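Local coordinates for protein beta-1,3-1,4-glucanase (Caldicellulosiruptor sp. F32, PDB 5H4R) that probably hydrolyses mixed-linkage beta-1,3-1,4-glucans such as lichenan, as a glycoside hydrolase of family 5, and here holds a cellotetraose in its binding pocket, at residues R33-P36 with A40-F43; K161-I166 with N215-V220; D87-A92 with G373-K378; K24-K29 with F342-V347. The protein carries 1 engineered substitution. All blocks are in the same frame, centred on the assembly; numbering follows the deposited sequence.

Contact 1: R33-P36 with A40-F43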
loop_
_atom_site.group_PDB
_atom_site.type_symbol
_atom_site.label_atom_id
_atom_site.label_comp_id
_atom_site.label_asym_id
_atom_site.label_seq_id
_atom_site.Cartn_x
_atom_site.Cartn_y
_atom_site.Cartn_z
ATOM N N ARG A 33 15.744 16.125 -6.681
ATOM C CA ARG A 33 16.991 15.394 -6.674
ATOM C C ARG A 33 17.250 14.812 -8.063
ATOM O O ARG A 33 16.363 14.765 -8.923
ATOM C CB ARG A 33 16.949 14.271 -5.631
ATOM C CG ARG A 33 16.683 14.728 -4.179
ATOM C CD ARG A 33 17.761 15.621 -3.625
ATOM N NE ARG A 33 18.920 14.861 -3.188
ATOM C CZ ARG A 33 18.913 14.094 -2.100
ATOM N NH1 ARG A 33 17.795 13.986 -1.347
ATOM N NH2 ARG A 33 20.004 13.427 -1.784
ATOM N N LYS A 34 18.475 14.357 -8.282
ATOM C CA LYS A 34 18.771 13.636 -9.516
ATOM C C LYS A 34 18.053 12.302 -9.484
ATOM O O LYS A 34 18.226 11.528 -8.537
ATOM C CB LYS A 34 20.273 13.434 -9.679
ATOM C CG LYS A 34 20.638 12.686 -10.932
ATOM C CD LYS A 34 20.338 13.522 -12.184
ATOM C CE LYS A 34 20.929 12.893 -13.451
ATOM N NZ LYS A 34 20.234 11.629 -13.846
ATOM N N ILE A 35 17.230 12.044 -10.491
ATOM C CA ILE A 35 16.488 10.796 -10.616
ATOM C C ILE A 35 17.059 10.040 -11.812
ATOM O O ILE A 35 17.073 10.582 -12.934
ATOM C CB ILE A 35 14.978 11.029 -10.793
ATOM C CG1 ILE A 35 14.425 12.045 -9.767
ATOM C CG2 ILE A 35 14.232 9.689 -10.726
ATOM C CD1 ILE A 35 14.743 11.722 -8.349
ATOM N N PRO A 36 17.606 8.841 -11.630
ATOM C CA PRO A 36 18.154 8.123 -12.785
ATOM C C PRO A 36 17.106 7.930 -13.866
ATOM O O PRO A 36 15.930 7.680 -13.589
ATOM C CB PRO A 36 18.620 6.793 -12.191
ATOM C CG PRO A 36 18.924 7.156 -10.748
ATOM C CD PRO A 36 17.901 8.152 -10.356
ATOM N N ALA A 40 12.080 1.883 -14.986
ATOM C CA ALA A 40 11.370 1.661 -13.737
ATOM C C ALA A 40 10.974 2.981 -13.106
ATOM O O ALA A 40 9.852 3.131 -12.615
ATOM C CB ALA A 40 12.250 0.861 -12.777
ATOM N N LEU A 41 11.884 3.946 -13.112
ATOM C CA LEU A 41 11.558 5.203 -12.463
ATOM C C LEU A 41 10.606 6.038 -13.311
ATOM O O LEU A 41 9.783 6.774 -12.741
ATOM C CB LEU A 41 12.839 5.952 -12.103
ATOM C CG LEU A 41 13.601 5.269 -10.959
ATOM C CD1 LEU A 41 14.989 5.905 -10.775
ATOM C CD2 LEU A 41 12.844 5.311 -9.662
ATOM N N LYS A 42 10.642 5.880 -14.655
ATOM C CA LYS A 42 9.630 6.517 -15.503
ATOM C C LYS A 42 8.249 5.914 -15.244
ATOM O O LYS A 42 7.242 6.636 -15.234
ATOM C CB LYS A 42 10.011 6.389 -16.965
ATOM C CG LYS A 42 11.234 7.173 -17.337
ATOM C CD LYS A 42 11.571 6.938 -18.798
ATOM C CE LYS A 42 12.835 7.642 -19.203
ATOM N NZ LYS A 42 13.211 7.254 -20.586
ATOM N N PHE A 43 8.201 4.590 -15.047
ATOM C CA PHE A 43 6.975 3.885 -14.672
ATOM C C PHE A 43 6.392 4.440 -13.378
ATOM O O PHE A 43 5.211 4.817 -13.321
ATOM C CB PHE A 43 7.311 2.388 -14.540
ATOM C CG PHE A 43 6.127 1.465 -14.235
ATOM C CD1 PHE A 43 5.387 0.870 -15.260
ATOM C CD2 PHE A 43 5.806 1.152 -12.926
ATOM C CE1 PHE A 43 4.342 -0.001 -14.965
ATOM C CE2 PHE A 43 4.753 0.295 -12.633
ATOM C CZ PHE A 43 4.031 -0.283 -13.655
#
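Leu41 carries CG beside its backbone N (chi1 -70°) and stretches CD1 straight on from there (chi2 171°), which sends that one methyl across to Ile35 and Pro36. On the other side Ile35 sets CG1 beside its own N (chi1 -47°), which leaves CG2 anti to that N, and CG2 meets Leu41 CD1 at 3.9 Å. The proline ring supplies the next wall: Pro36 CD lies 3.7 Å from Leu41 CD1, with CB and CG of the ring only slightly farther off. The backbone joins in too, for Pro36 O sits 3.5 Å from Leu41 CD1. A single methyl is thus touched by a branched side chain, a ring and a carbonyl oxygen, and the contact is wholly van der Waals, burying 121 Å² in all. Three residues link the two segments, and within that turn Asn38 OD1 accepts a hydrogen bond from Leu41 N near the start of helix 39-47. Helix 298-316 covers the same spot, with Tyr312 against Ile35 and Val316 against Leu41, while Tyr312 OH is hydrogen-bonded to Lys34 O. Farther along helix 39-47, Phe43 meets Tyr135, the first residue of strand 135-139, edge-to-face and stacks on Tyr236, just ahead of strand 237-240.

Contact 2: K161-I166 with N215-V220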
loop_
_atom_site.group_PDB
_atom_site.type_symbol
_atom_site.label_atom_id
_atom_site.label_comp_id
_atom_site.label_asym_id
_atom_site.label_seq_id
_atom_site.Cartn_x
_atom_site.Cartn_y
_atom_site.Cartn_z
ATOM N N LYS A 161 3.504 -22.228 1.586
ATOM C CA LYS A 161 2.380 -22.841 0.883
ATOM C C LYS A 161 1.302 -21.818 0.576
ATOM O O LYS A 161 0.699 -21.831 -0.508
ATOM C CB LYS A 161 1.809 -23.971 1.727
ATOM C CG LYS A 161 0.733 -24.757 1.062
ATOM C CD LYS A 161 0.275 -25.928 1.954
ATOM C CE LYS A 161 -0.706 -26.855 1.256
ATOM N NZ LYS A 161 -0.088 -27.671 0.176
ATOM N N TYR A 162 1.035 -20.924 1.533
ATOM C CA TYR A 162 0.015 -19.892 1.360
ATOM C C TYR A 162 0.403 -18.892 0.279
ATOM O O TYR A 162 -0.397 -18.589 -0.615
ATOM C CB TYR A 162 -0.220 -19.172 2.698
ATOM C CG TYR A 162 -1.390 -18.209 2.669
ATOM C CD1 TYR A 162 -2.685 -18.683 2.607
ATOM C CD2 TYR A 162 -1.203 -16.816 2.711
ATOM C CE1 TYR A 162 -3.767 -17.837 2.577
ATOM C CE2 TYR A 162 -2.311 -15.949 2.679
ATOM C CZ TYR A 162 -3.583 -16.476 2.623
ATOM O OH TYR A 162 -4.718 -15.692 2.588
ATOM N N VAL A 163 1.624 -18.356 0.349
ATOM C CA VAL A 163 2.101 -17.429 -0.682
ATOM C C VAL A 163 2.059 -18.100 -2.053
ATOM O O VAL A 163 1.527 -17.539 -3.022
ATOM C CB VAL A 163 3.514 -16.923 -0.329
ATOM C CG1 VAL A 163 4.106 -16.092 -1.476
ATOM C CG2 VAL A 163 3.481 -16.106 0.940
ATOM N N LYS A 164 2.596 -19.326 -2.151
ATOM C CA LYS A 164 2.582 -20.053 -3.425
ATOM C C LYS A 164 1.161 -20.214 -3.950
ATOM O O LYS A 164 0.891 -19.965 -5.131
ATOM C CB LYS A 164 3.247 -21.420 -3.271
ATOM C CG LYS A 164 4.747 -21.400 -3.197
ATOM C CD LYS A 164 5.310 -22.820 -3.353
ATOM C CE LYS A 164 6.826 -22.825 -3.255
ATOM N NZ LYS A 164 7.389 -24.199 -3.296
ATOM N N SER A 165 0.233 -20.634 -3.091
ATOM C CA SER A 165 -1.109 -20.949 -3.568
ATOM C C SER A 165 -1.887 -19.702 -3.941
ATOM O O SER A 165 -2.513 -19.650 -5.008
ATOM C CB SER A 165 -1.903 -21.738 -2.544
ATOM O OG SER A 165 -3.166 -22.029 -3.128
ATOM N N ILE A 166 -1.915 -18.698 -3.053
ATOM C CA ILE A 166 -2.615 -17.459 -3.377
ATOM C C ILE A 166 -2.070 -16.857 -4.661
ATOM O O ILE A 166 -2.843 -16.493 -5.557
ATOM C CB ILE A 166 -2.537 -16.451 -2.216
ATOM C CG1 ILE A 166 -3.256 -16.975 -0.970
ATOM C CG2 ILE A 166 -3.120 -15.099 -2.633
ATOM C CD1 ILE A 166 -4.769 -17.235 -1.115
ATOM N N ASN A 215 12.259 -12.323 3.721
ATOM C CA ASN A 215 13.096 -12.445 2.523
ATOM C C ASN A 215 12.733 -13.706 1.743
ATOM O O ASN A 215 12.575 -13.668 0.517
ATOM C CB ASN A 215 14.575 -12.461 2.900
ATOM C CG ASN A 215 15.109 -11.095 3.308
ATOM O OD1 ASN A 215 14.543 -10.062 2.950
ATOM N ND2 ASN A 215 16.231 -11.089 4.043
ATOM N N LYS A 216 12.580 -14.831 2.447
ATOM C CA LYS A 216 12.241 -16.091 1.797
ATOM C C LYS A 216 10.880 -16.007 1.129
ATOM O O LYS A 216 10.693 -16.461 -0.012
ATOM C CB LYS A 216 12.246 -17.225 2.825
ATOM C CG LYS A 216 11.660 -18.550 2.337
ATOM C CD LYS A 216 12.507 -19.193 1.206
ATOM C CE LYS A 216 12.034 -20.615 0.913
ATOM N NZ LYS A 216 12.736 -21.211 -0.255
ATOM N N LEU A 217 9.898 -15.460 1.842
ATOM C CA LEU A 217 8.540 -15.410 1.309
ATOM C C LEU A 217 8.425 -14.429 0.148
ATOM O O LEU A 217 7.624 -14.655 -0.765
ATOM C CB LEU A 217 7.578 -15.053 2.430
ATOM C CG LEU A 217 7.480 -16.139 3.512
ATOM C CD1 LEU A 217 6.818 -15.630 4.800
ATOM C CD2 LEU A 217 6.723 -17.355 2.978
ATOM N N ASN A 218 9.224 -13.359 0.150
ATOM C CA ASN A 218 9.259 -12.459 -1.000
ATOM C C ASN A 218 9.891 -13.133 -2.205
ATOM O O ASN A 218 9.436 -12.934 -3.340
ATOM C CB ASN A 218 10.006 -11.167 -0.666
ATOM C CG ASN A 218 9.168 -10.178 0.116
ATOM O OD1 ASN A 218 7.941 -10.225 0.112
ATOM N ND2 ASN A 218 9.845 -9.221 0.761
ATOM N N GLN A 219 10.877 -13.987 -1.981
ATOM C CA GLN A 219 11.461 -14.743 -3.083
ATOM C C GLN A 219 10.477 -15.773 -3.627
ATOM O O GLN A 219 10.372 -15.961 -4.847
ATOM C CB GLN A 219 12.752 -15.417 -2.618
ATOM C CG GLN A 219 13.463 -16.116 -3.723
ATOM C CD GLN A 219 14.082 -15.151 -4.701
ATOM O OE1 GLN A 219 14.999 -14.386 -4.354
ATOM N NE2 GLN A 219 13.598 -15.170 -5.924
ATOM N N VAL A 220 9.732 -16.445 -2.737
ATOM C CA VAL A 220 8.697 -17.379 -3.167
ATOM C C VAL A 220 7.666 -16.668 -4.029
ATOM O O VAL A 220 7.241 -17.181 -5.082
ATOM C CB VAL A 220 8.056 -18.039 -1.930
ATOM C CG1 VAL A 220 6.810 -18.837 -2.299
ATOM C CG2 VAL A 220 9.073 -18.942 -1.255
#
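This is apolar packing between two nearly parallel helices on the outside of the barrel, with Val163 and Lys164 of helix 156-173 set against Leu217 and Val220 of helix 205-226. The short segments approach to 9.5 Å between axes and cross at -22°. Val163 stands in the middle and uses both methyls: CG1 is 3.9 Å from Val220 CG1, and CG2 is 4.0 Å from Leu217 CD2. Its chi1 of 173° splits the branches in this way, with CG1 also lying against the carbonyl oxygen of Leu217. The two helices follow the third and fourth strands, 135-139 and 181-184, of a TIM barrel, and lie next to each other in the layer of helices wrapped round the eight-stranded sheet. Tyr149, from a loop, touches both Val163 and Leu217, and Phe221 also packs on Val163. The outer margin is tighter. Lys164 CG presses on Val220 CG1 at 3.4 Å, closer than carbons usually come, and the extended lysine chain passes the valine at about a right angle, with Lys164 CE also 4.1 Å from Val220 CG1. Beyond it the ammonium ends in the exposed layer, where Lys164 NZ and Lys216 NZ, two like charges, stay 6.8 Å apart.

Contact 3: D87-A92 with G373-K378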
loop_
_atom_site.group_PDB
_atom_site.type_symbol
_atom_site.label_atom_id
_atom_site.label_comp_id
_atom_site.label_asym_id
_atom_site.label_seq_id
_atom_site.Cartn_x
_atom_site.Cartn_y
_atom_site.Cartn_z
ATOM N N ASP A 87 -14.394 5.837 -11.771
ATOM C CA ASP A 87 -14.374 6.977 -12.695
ATOM C C ASP A 87 -14.151 8.287 -11.952
ATOM O O ASP A 87 -13.419 9.167 -12.421
ATOM C CB ASP A 87 -15.691 7.097 -13.446
ATOM C CG ASP A 87 -15.968 5.966 -14.426
ATOM O OD1 ASP A 87 -15.085 5.136 -14.749
ATOM O OD2 ASP A 87 -17.128 5.942 -14.895
ATOM N N THR A 88 -14.828 8.447 -10.814
ATOM C CA THR A 88 -14.709 9.658 -10.010
ATOM C C THR A 88 -13.290 9.838 -9.478
ATOM O O THR A 88 -12.745 10.945 -9.509
ATOM C CB THR A 88 -15.731 9.593 -8.872
ATOM O OG1 THR A 88 -17.054 9.606 -9.432
ATOM C CG2 THR A 88 -15.593 10.784 -7.932
ATOM N N VAL A 89 -12.671 8.747 -9.023
ATOM C CA VAL A 89 -11.291 8.781 -8.536
ATOM C C VAL A 89 -10.336 9.175 -9.662
ATOM O O VAL A 89 -9.469 10.041 -9.484
ATOM C CB VAL A 89 -10.923 7.422 -7.924
ATOM C CG1 VAL A 89 -9.431 7.337 -7.611
ATOM C CG2 VAL A 89 -11.742 7.149 -6.655
ATOM N N LYS A 90 -10.500 8.567 -10.851
ATOM C CA LYS A 90 -9.684 8.971 -11.990
ATOM C C LYS A 90 -9.885 10.448 -12.331
ATOM O O LYS A 90 -8.916 11.175 -12.579
ATOM C CB LYS A 90 -10.011 8.097 -13.201
ATOM C CG LYS A 90 -9.286 8.504 -14.492
ATOM C CD LYS A 90 -7.848 7.991 -14.509
ATOM C CE LYS A 90 -7.116 8.339 -15.817
ATOM N NZ LYS A 90 -7.817 7.866 -17.029
ATOM N N LYS A 91 -11.142 10.899 -12.404
ATOM C CA LYS A 91 -11.417 12.276 -12.797
ATOM C C LYS A 91 -10.754 13.282 -11.864
ATOM O O LYS A 91 -10.423 14.404 -12.287
ATOM C CB LYS A 91 -12.934 12.506 -12.837
ATOM C CG LYS A 91 -13.359 13.925 -13.082
ATOM C CD LYS A 91 -14.850 13.982 -13.419
ATOM C CE LYS A 91 -15.427 15.385 -13.248
ATOM N NZ LYS A 91 -14.665 16.406 -14.010
ATOM N N ALA A 92 -10.589 12.922 -10.589
ATOM C CA ALA A 92 -9.984 13.830 -9.625
ATOM C C ALA A 92 -8.481 13.959 -9.812
ATOM O O ALA A 92 -7.874 14.875 -9.233
ATOM C CB ALA A 92 -10.291 13.357 -8.210
ATOM N N GLY A 373 -11.048 9.155 5.312
ATOM C CA GLY A 373 -11.806 9.254 4.086
ATOM C C GLY A 373 -11.610 10.587 3.391
ATOM O O GLY A 373 -11.470 11.640 4.033
ATOM N N LEU A 374 -11.632 10.525 2.049
ATOM C CA LEU A 374 -11.688 11.694 1.177
ATOM C C LEU A 374 -12.934 11.702 0.308
ATOM O O LEU A 374 -13.648 12.713 0.265
ATOM C CB LEU A 374 -10.434 11.754 0.282
ATOM C CG LEU A 374 -9.100 11.801 1.021
ATOM C CD1 LEU A 374 -7.960 11.798 0.019
ATOM C CD2 LEU A 374 -8.968 13.002 1.957
ATOM N N LEU A 375 -13.219 10.593 -0.352
ATOM C CA LEU A 375 -14.386 10.442 -1.201
ATOM C C LEU A 375 -15.537 9.849 -0.387
ATOM O O LEU A 375 -15.401 8.755 0.173
ATOM C CB LEU A 375 -14.041 9.533 -2.381
ATOM C CG LEU A 375 -15.210 9.306 -3.341
ATOM C CD1 LEU A 375 -15.660 10.583 -4.040
ATOM C CD2 LEU A 375 -14.794 8.232 -4.355
ATOM N N ASP A 376 -16.672 10.556 -0.328
ATOM C CA ASP A 376 -17.889 9.961 0.236
ATOM C C ASP A 376 -18.456 9.016 -0.818
ATOM O O ASP A 376 -19.049 9.443 -1.809
ATOM C CB ASP A 376 -18.908 11.023 0.628
ATOM C CG ASP A 376 -20.151 10.422 1.280
ATOM O OD1 ASP A 376 -20.003 9.630 2.239
ATOM O OD2 ASP A 376 -21.273 10.712 0.834
ATOM N N ARG A 377 -18.262 7.714 -0.621
ATOM C CA ARG A 377 -18.590 6.771 -1.687
ATOM C C ARG A 377 -20.085 6.733 -1.997
ATOM O O ARG A 377 -20.466 6.480 -3.147
ATOM C CB ARG A 377 -18.059 5.389 -1.331
ATOM C CG ARG A 377 -16.561 5.352 -1.327
ATOM C CD ARG A 377 -16.058 3.951 -1.100
ATOM N NE ARG A 377 -14.682 3.983 -0.614
ATOM C CZ ARG A 377 -14.012 2.891 -0.250
ATOM N NH1 ARG A 377 -14.571 1.704 -0.353
ATOM N NH2 ARG A 377 -12.775 3.005 0.220
ATOM N N LYS A 378 -20.955 6.976 -1.006
ATOM C CA LYS A 378 -22.389 6.871 -1.247
ATOM C C LYS A 378 -22.891 7.968 -2.190
ATOM O O LYS A 378 -23.836 7.739 -2.959
ATOM C CB LYS A 378 -23.138 6.915 0.089
ATOM C CG LYS A 378 -24.636 6.645 -0.003
ATOM C CD LYS A 378 -25.224 6.427 1.389
ATOM C CE LYS A 378 -26.611 5.774 1.353
ATOM N NZ LYS A 378 -27.704 6.772 1.249
#
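Leu375 gives its backbone N-H to Asp361 OD2, an oxygen that Leu374 N also reaches through a weak bond; Asp361, at the end of the last barrel strand, thus probably holds in place the backbone of the leucine that meets Thr88 and Val89 of helix 83-91. The leucine's forked end straddles two consecutive helix residues. Leu375 CD1 touches Thr88 CG2 at 3.9 Å, and the other branch, Leu375 CD2, touches Val89 CG2 at 4.0 Å. Thr88 can offer a methyl here because its hydroxyl is turned back along the helix: with chi1 at -64°, OG1 lies beside the backbone N and is hydrogen-bonded to Gln84 O, while CG2 projects to the leucine. Both crossings are oblique, and the contact is small, 104 Å² summed over the two sides. Trp382, on the partner strand of 375-376, touches Thr88 and Leu375 alike, Met85 adds to the packing on the leucine, and Trp51 of the first barrel strand lies against Val89. The weakly bonded strand at about 375-376 pairs antiparallel with 381-382 as a short hairpin after the eighth strand. It packs here on helix 83-91, in the connection between the first and second strands, at the seam where the ends of a TIM barrel's chain come together.

Contact 4: K24-K29 with F342-V347; sequences KIPEIK and FAAYYV
Ile28 makes the close part of this contact, its CD1 methyl lying 3.8 Å from Tyr345 CA and 3.9 Å from Tyr345 CB. The same methyl stands near the plane of the tyrosine ring, at its edge, where Tyr345 CD1 is also met by Ile28 CG2 at 4.1 Å. The isoleucine torsions explain this double reach: CG1 sits beside the backbone N (chi1 -55°) and carries CD1 to both the helix backbone and the ring edge, while CG2, anti to that N, adds the second touch on the ring. Along the same face, Ile28 CG1 and Pro26 CG both pack on the small Ala344 CB, the latter at 4.1 Å. With an alanine at Ile28, a gap is likely to open beside Tyr345 CA and the ring edge, leaving the extended chain with little more than Pro26 against the helix.

The other side of the extended chain is loose. Glu27 and Lys29 alternate with Pro26 and Ile28, point away from helix 336-352, and are exposed; Lys29 NZ and Glu27 OE1 form a salt bridge at 3.6 Å, and Glu27 OE2 has a second partner in Lys393. Tyr394 OH, from helix 385-395, is hydrogen-bonded to both Pro26 O and Ile28 N. Tyr345 OH is hydrogen-bonded to Asp305 of helix 298-316. Apolar groups face inward and charges outward, so the N-terminal chain adheres to helix 336-352 through shape and burial, while its polar groups bond within the segment or to other parts of the fold.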
loop_
_atom_site.group_PDB
_atom_site.type_symbol
_atom_site.label_atom_id
_atom_site.label_comp_id
_atom_site.label_asym_id
_atom_site.label_seq_id
_atom_site.Cartn_x
_atom_site.Cartn_y
_atom_site.Cartn_z
ATOM N N LYS A 24 -6.008 26.872 2.487
ATOM C CA LYS A 24 -5.069 27.489 1.559
ATOM C C LYS A 24 -3.974 26.482 1.252
ATOM O O LYS A 24 -3.263 26.043 2.162
ATOM C CB LYS A 24 -4.477 28.771 2.147
ATOM C CG LYS A 24 -3.466 29.474 1.239
ATOM C CD LYS A 24 -2.769 30.610 1.963
ATOM C CE LYS A 24 -1.519 31.066 1.220
ATOM N NZ LYS A 24 -0.744 32.081 1.992
ATOM N N ILE A 25 -3.846 26.110 -0.015
ATOM C CA ILE A 25 -2.792 25.171 -0.402
ATOM C C ILE A 25 -1.460 25.917 -0.410
ATOM O O ILE A 25 -1.361 26.974 -1.046
ATOM C CB ILE A 25 -3.084 24.559 -1.766
ATOM C CG1 ILE A 25 -4.407 23.782 -1.733
ATOM C CG2 ILE A 25 -1.955 23.656 -2.187
ATOM C CD1 ILE A 25 -4.908 23.348 -3.143
ATOM N N PRO A 26 -0.425 25.405 0.246
ATOM C CA PRO A 26 0.831 26.147 0.337
ATOM C C PRO A 26 1.655 26.039 -0.938
ATOM O O PRO A 26 1.532 25.094 -1.713
ATOM C CB PRO A 26 1.555 25.473 1.509
ATOM C CG PRO A 26 1.073 24.066 1.459
ATOM C CD PRO A 26 -0.378 24.156 1.041
ATOM N N GLU A 27 2.516 27.036 -1.124
ATOM C CA GLU A 27 3.549 26.980 -2.155
ATOM C C GLU A 27 4.771 26.279 -1.576
ATOM O O GLU A 27 5.485 26.852 -0.744
ATOM C CB GLU A 27 3.892 28.386 -2.643
ATOM C CG GLU A 27 2.855 28.965 -3.575
ATOM C CD GLU A 27 2.794 28.224 -4.902
ATOM O OE1 GLU A 27 3.844 27.708 -5.343
ATOM O OE2 GLU A 27 1.699 28.153 -5.497
ATOM N N ILE A 28 5.012 25.052 -2.026
ATOM C CA ILE A 28 6.066 24.197 -1.478
ATOM C C ILE A 28 7.303 24.368 -2.346
ATOM O O ILE A 28 7.225 24.233 -3.577
ATOM C CB ILE A 28 5.643 22.716 -1.448
ATOM C CG1 ILE A 28 4.319 22.462 -0.705
ATOM C CG2 ILE A 28 6.779 21.846 -0.857
ATOM C CD1 ILE A 28 4.414 22.342 0.767
ATOM N N LYS A 29 8.445 24.600 -1.701
ATOM C CA LYS A 29 9.736 24.763 -2.361
ATOM C C LYS A 29 10.658 23.648 -1.883
ATOM O O LYS A 29 11.296 23.767 -0.830
ATOM C CB LYS A 29 10.332 26.127 -2.050
ATOM C CG LYS A 29 9.372 27.289 -2.285
ATOM C CD LYS A 29 8.880 27.342 -3.731
ATOM C CE LYS A 29 7.881 28.484 -3.927
ATOM N NZ LYS A 29 7.313 28.521 -5.307
ATOM N N PHE A 342 0.123 19.231 5.106
ATOM C CA PHE A 342 0.755 17.917 5.166
ATOM C C PHE A 342 0.719 17.218 3.814
ATOM O O PHE A 342 1.732 16.665 3.360
ATOM C CB PHE A 342 0.039 17.060 6.217
ATOM C CG PHE A 342 0.363 15.594 6.162
ATOM C CD1 PHE A 342 1.465 15.074 6.804
ATOM C CD2 PHE A 342 -0.486 14.718 5.484
ATOM C CE1 PHE A 342 1.741 13.704 6.747
ATOM C CE2 PHE A 342 -0.224 13.361 5.428
ATOM C CZ PHE A 342 0.884 12.848 6.062
ATOM N N ALA A 343 -0.458 17.175 3.188
ATOM C CA ALA A 343 -0.608 16.363 1.988
ATOM C C ALA A 343 0.195 16.934 0.836
ATOM O O ALA A 343 0.852 16.181 0.092
ATOM C CB ALA A 343 -2.084 16.251 1.597
ATOM N N ALA A 344 0.179 18.254 0.682
ATOM C CA ALA A 344 0.986 18.879 -0.349
ATOM C C ALA A 344 2.463 18.613 -0.103
ATOM O O ALA A 344 3.209 18.284 -1.031
ATOM C CB ALA A 344 0.714 20.383 -0.384
ATOM N N TYR A 345 2.913 18.801 1.136
ATOM C CA TYR A 345 4.329 18.645 1.433
ATOM C C TYR A 345 4.777 17.211 1.213
ATOM O O TYR A 345 5.820 16.961 0.595
ATOM C CB TYR A 345 4.630 19.085 2.869
ATOM C CG TYR A 345 6.106 19.047 3.167
ATOM C CD1 TYR A 345 6.905 20.150 2.897
ATOM C CD2 TYR A 345 6.699 17.921 3.707
ATOM C CE1 TYR A 345 8.268 20.128 3.153
ATOM C CE2 TYR A 345 8.081 17.893 3.978
ATOM C CZ TYR A 345 8.846 18.989 3.692
ATOM O OH TYR A 345 10.195 18.979 3.951
ATOM N N TYR A 346 4.001 16.247 1.727
ATOM C CA TYR A 346 4.370 14.844 1.641
ATOM C C TYR A 346 4.512 14.420 0.182
ATOM O O TYR A 346 5.516 13.810 -0.202
ATOM C CB TYR A 346 3.325 14.016 2.368
ATOM C CG TYR A 346 3.686 12.584 2.638
ATOM C CD1 TYR A 346 3.717 11.646 1.607
ATOM C CD2 TYR A 346 3.913 12.141 3.925
ATOM C CE1 TYR A 346 4.011 10.312 1.867
ATOM C CE2 TYR A 346 4.221 10.806 4.188
ATOM C CZ TYR A 346 4.264 9.912 3.150
ATOM O OH TYR A 346 4.534 8.591 3.404
ATOM N N VAL A 347 3.532 14.783 -0.655
ATOM C CA VAL A 347 3.580 14.405 -2.068
ATOM C C VAL A 347 4.753 15.089 -2.784
ATOM O O VAL A 347 5.459 14.460 -3.583
ATOM C CB VAL A 347 2.230 14.706 -2.742
ATOM C CG1 VAL A 347 2.334 14.544 -4.265
ATOM C CG2 VAL A 347 1.189 13.776 -2.207
#

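From the N terminus the chain first lays down 24-29, whose partner comes only after more than three hundred residues. Contact 1 closes next, a short loop leading into helix 39-47, nested within the long loop of contact 4; their centres are 21 Å apart. Helix 83-91 then opens contact 3. Inside its span contact 2 opens and closes, joining neighbouring outer helices and nested in the loops of both contacts 3 and 4. Helix 336-352 completes contact 4, and 373-378 completes contact 3, so these two cross. Contact 2 lies across the chain's centre from both. Contact 3 ties the helix after the first strand to the hairpin after the eighth; contact 4 lays the N-terminal segment on the helix between strands seven and eight.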